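PDB 4A39: metallo-carboxypeptidase from Pseudomonas aeruginosa, which probably acts as a zinc-dependent carboxypeptidase of the M14 family, a bacterial counterpart of the cytosolic carboxypeptidases, cleaving residues from the C-terminus of peptide chains. Local coordinates for residues S152-D157 against N221-F226; M185-M190 against V217-P222. All blocks are in the same frame, centred on the assembly; numbering follows the deposited sequence.

Interaction 1. Residues S152-D157 against N221-F226; sequences SVQGRD and NPDGAF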
# COMPACT_ATOMS: atom_id res chain seq x y z
N SER A 152 1.22 -15.13 -10.30
CA SER A 152 1.55 -13.91 -11.02
C SER A 152 2.12 -14.22 -12.40
O SER A 152 2.43 -15.37 -12.71
CB SER A 152 2.58 -13.10 -10.24
OG SER A 152 3.84 -13.75 -10.26
N VAL A 153 2.26 -13.20 -13.23
CA VAL A 153 2.80 -13.37 -14.56
C VAL A 153 4.13 -14.12 -14.54
O VAL A 153 4.37 -15.01 -15.38
CB VAL A 153 3.01 -12.00 -15.25
CG1 VAL A 153 3.76 -12.18 -16.56
CG2 VAL A 153 1.66 -11.35 -15.50
N GLN A 154 4.99 -13.80 -13.58
CA GLN A 154 6.29 -14.43 -13.48
C GLN A 154 6.37 -15.63 -12.53
O GLN A 154 7.46 -16.06 -12.16
CB GLN A 154 7.35 -13.40 -13.11
CG GLN A 154 7.41 -12.23 -14.09
CD GLN A 154 8.60 -11.33 -13.84
OE1 GLN A 154 8.91 -11.00 -12.70
NE2 GLN A 154 9.28 -10.93 -14.92
N GLY A 155 5.22 -16.16 -12.13
CA GLY A 155 5.22 -17.34 -11.27
C GLY A 155 5.42 -17.17 -9.78
O GLY A 155 6.02 -18.03 -9.14
N ARG A 156 4.94 -16.07 -9.22
CA ARG A 156 5.05 -15.84 -7.79
C ARG A 156 3.66 -16.03 -7.18
O ARG A 156 2.65 -15.80 -7.84
CB ARG A 156 5.58 -14.43 -7.51
CG ARG A 156 7.02 -14.21 -7.99
CD ARG A 156 7.59 -12.89 -7.49
NE ARG A 156 9.01 -12.76 -7.81
CZ ARG A 156 9.49 -12.44 -9.01
NH1 ARG A 156 8.66 -12.19 -10.02
NH2 ARG A 156 10.80 -12.37 -9.21
N ASP A 157 3.62 -16.48 -5.93
CA ASP A 157 2.35 -16.73 -5.25
C ASP A 157 1.53 -15.50 -4.86
O ASP A 157 2.08 -14.50 -4.41
CB ASP A 157 2.57 -17.54 -3.96
CG ASP A 157 2.87 -19.00 -4.22
OD1 ASP A 157 2.40 -19.53 -5.25
OD2 ASP A 157 3.55 -19.63 -3.39
N ASN A 221 0.64 -7.73 -6.11
CA ASN A 221 1.59 -7.57 -7.21
C ASN A 221 3.01 -7.92 -6.79
O ASN A 221 3.88 -7.05 -6.73
CB ASN A 221 1.55 -6.11 -7.69
CG ASN A 221 2.02 -5.93 -9.12
OD1 ASN A 221 2.84 -6.70 -9.63
ND2 ASN A 221 1.52 -4.89 -9.78
N PRO A 222 3.27 -9.20 -6.49
CA PRO A 222 4.62 -9.61 -6.07
C PRO A 222 5.70 -9.35 -7.11
O PRO A 222 6.83 -9.02 -6.75
CB PRO A 222 4.45 -11.10 -5.76
CG PRO A 222 3.32 -11.51 -6.65
CD PRO A 222 2.36 -10.35 -6.52
N ASP A 223 5.37 -9.49 -8.40
CA ASP A 223 6.36 -9.26 -9.45
C ASP A 223 6.80 -7.79 -9.43
O ASP A 223 7.99 -7.49 -9.42
CB ASP A 223 5.78 -9.58 -10.83
CG ASP A 223 5.41 -11.03 -11.00
OD1 ASP A 223 5.81 -11.87 -10.15
OD2 ASP A 223 4.72 -11.34 -11.99
N GLY A 224 5.83 -6.89 -9.44
CA GLY A 224 6.15 -5.47 -9.43
C GLY A 224 6.93 -5.06 -8.19
O GLY A 224 7.87 -4.28 -8.29
N ALA A 225 6.53 -5.55 -7.03
CA ALA A 225 7.22 -5.20 -5.79
C ALA A 225 8.68 -5.64 -5.84
O ALA A 225 9.59 -4.84 -5.62
CB ALA A 225 6.51 -5.84 -4.60
N PHE A 226 8.91 -6.91 -6.16
CA PHE A 226 10.27 -7.44 -6.23
C PHE A 226 11.15 -6.66 -7.21
O PHE A 226 12.33 -6.41 -6.93
CB PHE A 226 10.24 -8.91 -6.64
CG PHE A 226 11.61 -9.51 -6.79
CD1 PHE A 226 12.35 -9.86 -5.67
CD2 PHE A 226 12.16 -9.70 -8.05
CE1 PHE A 226 13.64 -10.38 -5.80
CE2 PHE A 226 13.44 -10.22 -8.20
CZ PHE A 226 14.19 -10.56 -7.07
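The R156 guanidinium has CB of F226 over one face, 4.0 Å above its plane and offset toward the rim, while D223 OD1 and the Q154 amide carbon lie at its edge. Its plane is tilted only 26° from the F226 ring, and NH2 of R156 comes obliquely to within 3.2 Å of CD2 of F226. Extended from CG to NE, the arginine slides past P222 on the way, CB of R156 lying 3.8 Å from CG of P222. NH1 of R156 then forms a salt bridge with OD1 of D223 (2.9 Å), in the guanidinium plane but well above that of the carboxylate. OD1 of D223 also accepts from OG of S152 at 2.7 Å, and OD2 of D223 takes the backbone N of Q154 at 2.9 Å. S152 OG, in the crowded position between N and the carbonyl carbon (chi1 71°), also receives the backbone N of R156 at 2.8 Å, so the S152 hydroxyl bridges D223 and the residue just after the type I turn S152-G155. The turn joins strands 144-151 and 157-163; D223 sits in the first turn of helix 222-226. With three donors on one carboxylate, D223 is probably kept ionised, tying the hairpin turn to the start of that helix.

Interaction 2. Residues M185-M190 against V217-P222; sequences MAEWFM and VPNMNP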
# COMPACT_ATOMS: atom_id res chain seq x y z
N MET A 185 3.37 1.00 1.78
CA MET A 185 2.62 1.21 3.02
C MET A 185 1.45 0.23 3.06
O MET A 185 0.98 -0.14 4.13
CB MET A 185 2.09 2.65 3.09
CG MET A 185 1.30 3.10 1.86
SD MET A 185 2.33 3.69 0.49
CE MET A 185 2.76 5.34 1.10
N ALA A 186 0.99 -0.19 1.88
CA ALA A 186 -0.15 -1.11 1.79
C ALA A 186 0.06 -2.45 2.48
O ALA A 186 -0.77 -2.88 3.29
CB ALA A 186 -0.53 -1.31 0.33
N GLU A 187 1.16 -3.15 2.19
CA GLU A 187 1.35 -4.43 2.87
C GLU A 187 1.70 -4.21 4.35
O GLU A 187 1.43 -5.09 5.17
CB GLU A 187 2.40 -5.30 2.16
CG GLU A 187 2.60 -6.65 2.86
CD GLU A 187 2.98 -7.79 1.92
OE1 GLU A 187 3.64 -7.55 0.89
OE2 GLU A 187 2.63 -8.95 2.24
N TRP A 188 2.29 -3.07 4.70
CA TRP A 188 2.58 -2.80 6.11
C TRP A 188 1.24 -2.78 6.84
O TRP A 188 1.10 -3.32 7.94
CB TRP A 188 3.30 -1.46 6.29
CG TRP A 188 4.78 -1.54 6.04
CD1 TRP A 188 5.46 -1.04 4.97
CD2 TRP A 188 5.75 -2.16 6.89
NE1 TRP A 188 6.80 -1.31 5.10
CE2 TRP A 188 7.01 -1.99 6.27
CE3 TRP A 188 5.69 -2.84 8.11
CZ2 TRP A 188 8.20 -2.48 6.82
CZ3 TRP A 188 6.87 -3.32 8.67
CH2 TRP A 188 8.11 -3.14 8.03
N PHE A 189 0.24 -2.17 6.21
CA PHE A 189 -1.12 -2.09 6.76
C PHE A 189 -1.62 -3.51 7.02
O PHE A 189 -2.20 -3.80 8.07
CB PHE A 189 -2.02 -1.35 5.75
CG PHE A 189 -3.50 -1.35 6.10
CD1 PHE A 189 -4.29 -2.48 5.88
CD2 PHE A 189 -4.11 -0.20 6.59
CE1 PHE A 189 -5.66 -2.46 6.13
CE2 PHE A 189 -5.48 -0.16 6.85
CZ PHE A 189 -6.26 -1.30 6.61
N MET A 190 -1.38 -4.41 6.06
CA MET A 190 -1.82 -5.79 6.20
C MET A 190 -1.10 -6.51 7.34
O MET A 190 -1.70 -7.33 8.03
CB MET A 190 -1.59 -6.55 4.89
CG MET A 190 -2.32 -5.95 3.69
SD MET A 190 -4.13 -5.93 3.87
CE MET A 190 -4.52 -7.65 3.55
N VAL A 217 -5.69 -10.54 1.13
CA VAL A 217 -4.66 -10.73 0.11
C VAL A 217 -3.56 -9.73 0.46
O VAL A 217 -3.64 -8.56 0.08
CB VAL A 217 -5.16 -10.43 -1.31
CG1 VAL A 217 -4.01 -10.55 -2.30
CG2 VAL A 217 -6.28 -11.40 -1.70
N PRO A 218 -2.53 -10.17 1.20
CA PRO A 218 -1.40 -9.33 1.62
C PRO A 218 -0.66 -8.57 0.51
O PRO A 218 -0.20 -7.45 0.73
CB PRO A 218 -0.49 -10.31 2.34
CG PRO A 218 -1.47 -11.26 2.95
CD PRO A 218 -2.43 -11.50 1.81
N ASN A 219 -0.52 -9.18 -0.66
CA ASN A 219 0.15 -8.50 -1.77
C ASN A 219 -0.36 -8.94 -3.13
O ASN A 219 -0.22 -10.10 -3.54
CB ASN A 219 1.66 -8.69 -1.69
CG ASN A 219 2.40 -7.74 -2.62
OD1 ASN A 219 2.38 -7.91 -3.83
ND2 ASN A 219 3.04 -6.72 -2.04
N MET A 220 -0.96 -7.99 -3.83
CA MET A 220 -1.56 -8.20 -5.15
C MET A 220 -0.61 -8.11 -6.34
O MET A 220 -1.03 -8.39 -7.46
CB MET A 220 -2.67 -7.18 -5.39
CG MET A 220 -3.96 -7.41 -4.63
SD MET A 220 -4.86 -8.83 -5.26
CE MET A 220 -5.28 -8.26 -6.91
N ASN A 221 0.64 -7.73 -6.11
CA ASN A 221 1.59 -7.57 -7.21
C ASN A 221 3.01 -7.92 -6.79
O ASN A 221 3.88 -7.05 -6.73
CB ASN A 221 1.55 -6.11 -7.69
CG ASN A 221 2.02 -5.93 -9.12
OD1 ASN A 221 2.84 -6.70 -9.63
ND2 ASN A 221 1.52 -4.89 -9.78
N PRO A 222 3.27 -9.20 -6.49
CA PRO A 222 4.62 -9.61 -6.07
C PRO A 222 5.70 -9.35 -7.11
O PRO A 222 6.83 -9.02 -6.75
CB PRO A 222 4.45 -11.10 -5.76
CG PRO A 222 3.32 -11.51 -6.65
CD PRO A 222 2.36 -10.35 -6.52
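E187 leaves helix 185-196 with CG anti to its backbone N, then bends at chi2 (149°), which brings the carboxylate alongside P218 and N219. CD of E187 is 3.4 Å from O of P218, and its OE2 is as close to CB of P218. N219 also starts with CG anti to the backbone N (chi1 -167°), its side chain crossing that of E187 at about a right angle. ND2 of N219 donates to OE1 of E187 at 3.1 Å, a bent bond (145°) that arrives from above the carboxylate plane. At the other end of the amide, OD1 of N219 accepts from the backbone N of N221 at 2.9 Å, an Asx turn, so both ends of the group are held. One turn along the helix, M190 is bent at both chi2 and chi3, bringing CE of M190 to 3.7 Å from the carbonyl O of V217, while its CG packs by that of P218. R128 makes a salt bridge to OE1 of E187 and H131 bonds OE2, both from helix 128-138. Held by N219, R128 and H131, the buried carboxylate is probably ionised, its charge balanced by R128, and the hydrogen bond to N219 joins helix 185-196 to the loop between strand 212-217 and helix 222-226.

In the fold
Both contacts converge on the chain that leaves strand 212-217 and enters helix 222-226, sharing N221 and P222, with their centres 12 Å apart. Interaction 2 is wholly buried near the centre of the molecule, where the loop meets helix 185-196; interaction 1 lies farther out, partly buried, where helix 222-226 meets the turn between strands 144-151 and 157-163 at the edge of the seven-stranded sheet. Each is organised by a carboxylate, but the charge is answered differently: inside interaction 1 by an arginine of the facing segment, in interaction 2 by R128, from outside both segments, on helix 128-138. The zinc lies about 12 Å from the side chain of N219 and about 14 Å from that of P222, so both contacts sit outside its first shell.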